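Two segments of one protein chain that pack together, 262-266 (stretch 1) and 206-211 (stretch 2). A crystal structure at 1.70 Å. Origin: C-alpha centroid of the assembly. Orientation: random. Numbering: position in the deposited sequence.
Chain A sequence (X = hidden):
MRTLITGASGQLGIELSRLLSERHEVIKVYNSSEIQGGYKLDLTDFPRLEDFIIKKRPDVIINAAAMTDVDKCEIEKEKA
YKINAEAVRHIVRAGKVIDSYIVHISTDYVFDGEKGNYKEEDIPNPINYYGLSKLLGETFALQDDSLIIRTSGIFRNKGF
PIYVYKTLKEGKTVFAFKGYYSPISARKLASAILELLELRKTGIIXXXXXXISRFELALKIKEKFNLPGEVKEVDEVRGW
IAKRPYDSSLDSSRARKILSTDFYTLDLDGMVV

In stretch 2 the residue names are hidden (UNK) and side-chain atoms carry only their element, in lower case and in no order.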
ATOM      1  N   ASP A 262     -15.314   9.457  -3.099  1.00 24.01           N
ATOM      2  CA  ASP A 262     -14.141  10.299  -3.326  1.00 23.01           C
ATOM      3  C   ASP A 262     -13.016   9.750  -2.451  1.00 21.84           C
ATOM      4  O   ASP A 262     -12.905  10.102  -1.280  1.00 21.95           O
ATOM      5  CB  ASP A 262     -14.419  11.780  -2.976  1.00 24.18           C
ATOM      6  CG  ASP A 262     -13.201  12.659  -3.135  1.00 24.72           C
ATOM      7  OD1 ASP A 262     -12.088  12.124  -3.244  1.00 19.71           O
ATOM      8  OD2 ASP A 262     -13.316  13.916  -3.187  1.00 27.02           O
ATOM      9  N   PHE A 263     -12.183   8.912  -3.055  1.00 20.92           N
ATOM     10  CA  PHE A 263     -11.045   8.300  -2.370  1.00 20.28           C
ATOM     11  C   PHE A 263      -9.794   9.139  -2.526  1.00 19.98           C
ATOM     12  O   PHE A 263      -8.758   8.799  -1.974  1.00 20.92           O
ATOM     13  CB  PHE A 263     -10.806   6.891  -2.934  1.00 20.01           C
ATOM     14  CG  PHE A 263     -10.515   6.869  -4.422  1.00 18.37           C
ATOM     15  CD1 PHE A 263      -9.245   7.143  -4.924  1.00 16.18           C
ATOM     16  CD2 PHE A 263     -11.544   6.614  -5.331  1.00 17.53           C
ATOM     17  CE1 PHE A 263      -8.986   7.116  -6.303  1.00 17.95           C
ATOM     18  CE2 PHE A 263     -11.282   6.572  -6.704  1.00 19.16           C
ATOM     19  CZ  PHE A 263     -10.045   6.857  -7.188  1.00 16.67           C
ATOM     20  N   TYR A 264      -9.874  10.228  -3.312  1.00 19.73           N
ATOM     21  CA  TYR A 264      -8.673  10.892  -3.784  1.00 19.78           C
ATOM     22  C   TYR A 264      -8.351  12.269  -3.184  1.00 18.93           C
ATOM     23  O   TYR A 264      -7.184  12.613  -3.029  1.00 18.93           O
ATOM     24  CB  TYR A 264      -8.689  11.003  -5.309  1.00 20.45           C
ATOM     25  CG  TYR A 264     -10.030  11.441  -5.828  1.00 21.01           C
ATOM     26  CD1 TYR A 264     -10.337  12.795  -5.944  1.00 21.27           C
ATOM     27  CD2 TYR A 264     -10.980  10.497  -6.214  1.00 21.40           C
ATOM     28  CE1 TYR A 264     -11.591  13.195  -6.439  1.00 23.19           C
ATOM     29  CE2 TYR A 264     -12.248  10.893  -6.693  1.00 23.90           C
ATOM     30  CZ  TYR A 264     -12.525  12.242  -6.798  1.00 24.23           C
ATOM     31  OH  TYR A 264     -13.781  12.610  -7.258  1.00 23.78           O
ATOM     32  N   THR A 265      -9.383  13.048  -2.840  1.00 17.96           N
ATOM     33  CA  THR A 265      -9.145  14.321  -2.175  1.00 18.28           C
ATOM     34  C   THR A 265      -8.326  14.100  -0.911  1.00 17.97           C
ATOM     35  O   THR A 265      -8.640  13.182  -0.129  1.00 17.98           O
ATOM     36  CB  THR A 265     -10.449  15.005  -1.858  1.00 19.55           C
ATOM     37  OG1 THR A 265     -11.106  15.268  -3.102  1.00 20.57           O
ATOM     38  CG2 THR A 265     -10.212  16.337  -1.117  1.00 21.39           C
ATOM     39  N   LEU A 266      -7.281  14.897  -0.747  1.00 17.69           N
ATOM     40  CA  LEU A 266      -6.393  14.754   0.406  1.00 17.28           C
ATOM     41  C   LEU A 266      -7.197  14.615   1.707  1.00 18.00           C
ATOM     42  O   LEU A 266      -8.076  15.436   2.005  1.00 17.52           O
ATOM     43  CB  LEU A 266      -5.442  15.925   0.542  1.00 18.42           C
ATOM     44  CG  LEU A 266      -4.408  15.785   1.680  1.00 16.57           C
ATOM     45  CD1 LEU A 266      -3.426  14.635   1.314  1.00 17.54           C
ATOM     46  CD2 LEU A 266      -3.661  17.086   1.938  1.00 18.39           C
ATOM     47  N   UNK A 206      -5.514   1.577 -10.723  1.00 15.19           N
ATOM     48  CA  UNK A 206      -4.834   2.551  -9.850  1.00 14.47           C
ATOM     49  C   UNK A 206      -5.824   3.202  -8.929  1.00 14.83           C
ATOM     50  O   UNK A 206      -6.832   3.773  -9.388  1.00 14.59           O
ATOM     51  c   UNK A 206      -2.908   3.137 -11.375  1.00 14.43           C
ATOM     52  n   UNK A 206      -2.145   3.933 -12.195  1.00 15.94           N
ATOM     53  n   UNK A 206      -1.211   1.995 -12.179  1.00 14.79           N
ATOM     54  c   UNK A 206      -1.140   3.216 -12.684  1.00 14.83           C
ATOM     55  c   UNK A 206      -4.119   3.635 -10.659  1.00 14.92           C
ATOM     56  c   UNK A 206      -2.332   1.905 -11.396  1.00 15.50           C
ATOM     57  N   UNK A 207      -5.559   3.155  -7.629  1.00 14.18           N
ATOM     58  CA  UNK A 207      -6.413   3.841  -6.653  1.00 14.24           C
ATOM     59  C   UNK A 207      -5.481   4.631  -5.704  1.00 15.04           C
ATOM     60  O   UNK A 207      -4.906   4.064  -4.782  1.00 15.29           O
ATOM     61  c   UNK A 207      -8.163   1.954  -6.750  1.00 15.25           C
ATOM     62  c   UNK A 207      -8.237   3.640  -4.918  1.00 14.32           C
ATOM     63  c   UNK A 207      -7.328   2.868  -5.841  1.00 14.08           C
ATOM     64  N   UNK A 208      -5.323   5.939  -5.942  1.00 14.27           N
ATOM     65  CA  UNK A 208      -4.476   6.785  -5.099  1.00 14.88           C
ATOM     66  C   UNK A 208      -4.982   8.231  -5.068  1.00 15.99           C
ATOM     67  O   UNK A 208      -6.055   8.520  -5.618  1.00 17.10           O
ATOM     68  c   UNK A 208      -3.025   6.734  -5.564  1.00 14.77           C
ATOM     69  N   UNK A 209      -4.226   9.101  -4.412  1.00 15.51           N
ATOM     70  CA  UNK A 209      -4.681  10.464  -4.115  1.00 16.00           C
ATOM     71  C   UNK A 209      -4.371  11.431  -5.248  1.00 16.06           C
ATOM     72  O   UNK A 209      -4.035  11.036  -6.327  1.00 16.74           O
ATOM     73  N   UNK A 210      -4.511  12.722  -4.975  1.00 17.00           N
ATOM     74  CA  UNK A 210      -4.165  13.751  -5.957  1.00 18.50           C
ATOM     75  C   UNK A 210      -2.653  13.960  -5.938  1.00 18.11           C
ATOM     76  O   UNK A 210      -2.004  13.850  -4.881  1.00 17.87           O
ATOM     77  o   UNK A 210      -8.217  15.397  -7.023  1.00 36.64           O
ATOM     78  c   UNK A 210      -6.382  14.988  -5.575  1.00 26.13           C
ATOM     79  o   UNK A 210      -6.226  15.935  -7.776  1.00 36.54           O
ATOM     80  c   UNK A 210      -4.876  15.064  -5.588  1.00 19.43           C
ATOM     81  c   UNK A 210      -6.985  15.488  -6.882  1.00 32.23           C
ATOM     82  N   UNK A 211      -2.079  14.252  -7.106  1.00 17.39           N
ATOM     83  CA  UNK A 211      -0.643  14.530  -7.215  1.00 18.10           C
ATOM     84  C   UNK A 211      -0.241  15.739  -6.346  1.00 18.53           C
ATOM     85  O   UNK A 211      -0.860  16.799  -6.448  1.00 18.25           O
ATOM     86  n   UNK A 211       4.564  17.207 -11.145  1.00 23.62           N
ATOM     87  c   UNK A 211      -0.271  14.807  -8.668  1.00 19.46           C
ATOM     88  n   UNK A 211       2.800  15.773 -10.785  1.00 21.73           N
ATOM     89  n   UNK A 211       2.543  18.036 -10.421  1.00 22.87           N
ATOM     90  c   UNK A 211       1.431  15.420 -10.421  1.00 20.35           C
ATOM     91  c   UNK A 211       1.209  15.240  -8.891  1.00 18.16           C
ATOM     92  c   UNK A 211       3.302  17.007 -10.768  1.00 20.74           C
TER
HETATM   93  O   HOH W   1      -4.685  12.832  -1.811  1.00 19.14           O

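Position 206 carries six side-chain atoms: one carbon leading to a five-membered ring of three carbons and two nitrogens, none of them touching stretch 1. That composition is an imidazole, and the residue is His206. Its CA-to-CB bond points sideways, but the ring leads away from stretch 1; both ring nitrogens are hydrogen-bonded elsewhere in the structure.

At position 207 there are three side-chain carbons, the first of which carries the other two, and one of these outer carbons lies over a face of the Phe263 ring. Branching at the first carbon with no heteroatom excludes threonine, which has the same shape but an oxygen on one branch, so the residue is Val207. CG1 of Val207 is 3.9 Å from the ring centroid of Phe263 and 22° off the ring normal, a CH-pi arrangement. The closest approach of the pair is 3.6 Å, between Val207 CG1 and Phe263 CD1. Phe263 directs its CA-to-CB bond toward stretch 2, with chi1 in the p well, and both side chains are buried.

A single carbon makes up the side chain at position 208. It points away from stretch 1 and does not touch it, so the contact here belongs to the backbone, whose carbonyl oxygen sits at the edge of the Phe263 ring, near its plane. One carbon alone identifies Ala208. Ala208 O is 3.3 Å from Phe263 CE1; the ring edge is where the carbon-bound hydrogens point. The same oxygen also approaches Tyr264, with 3.6 Å between Ala208 O and Tyr264 CB.

Position 209 has no side-chain atoms at all, and its CA meets the backbone of Tyr264; it is therefore Gly209. Here the two backbones come together, the CA atoms of Gly209 and Tyr264 being 4.0 Å apart. Gly209 CA lies 3.5 Å from Tyr264 O in a CA-H...O contact. An ideal CB on Gly209 would lie 3.6 Å from Tyr264 O, an ordinary contact distance, so this contact does not by itself demand a bare CA.

Three carbons in a chain, the third bearing two oxygens, occupy position 210, and one of the oxygens comes close to the Tyr264 ring. This is a carboxylate on two methylenes, Glu210. Its CA-to-CB bond points sideways, but the end of the side chain comes nearer to stretch 1, bringing OE1 of Glu210 to 3.5 Å from CD1 of Tyr264. Glu210 N donates a weak hydrogen bond to Tyr264 O, 3.3 Å long with an angle of 129° at the hydrogen.

Position 211 shows three carbons, a nitrogen, and then a carbon carrying two more nitrogens, all out of reach of stretch 1: a guanidinium on an extended chain, hence Arg211.

The contact thus joins an apolar patch, Val207 against Phe263, to a polar backbone junction at Tyr264 O. Water 1 bridges that junction, its oxygen lying 2.8 Å from Tyr264 O, to which it donates, and 3.2 Å from Glu210 N, from which it accepts. Within stretch 1, Asp262 OD1 accepts from Tyr264 N and Thr265 N, each at 2.9 Å, tying together the backbone that leads to this carbonyl.

Stretch 2 (206-211) HVAGER
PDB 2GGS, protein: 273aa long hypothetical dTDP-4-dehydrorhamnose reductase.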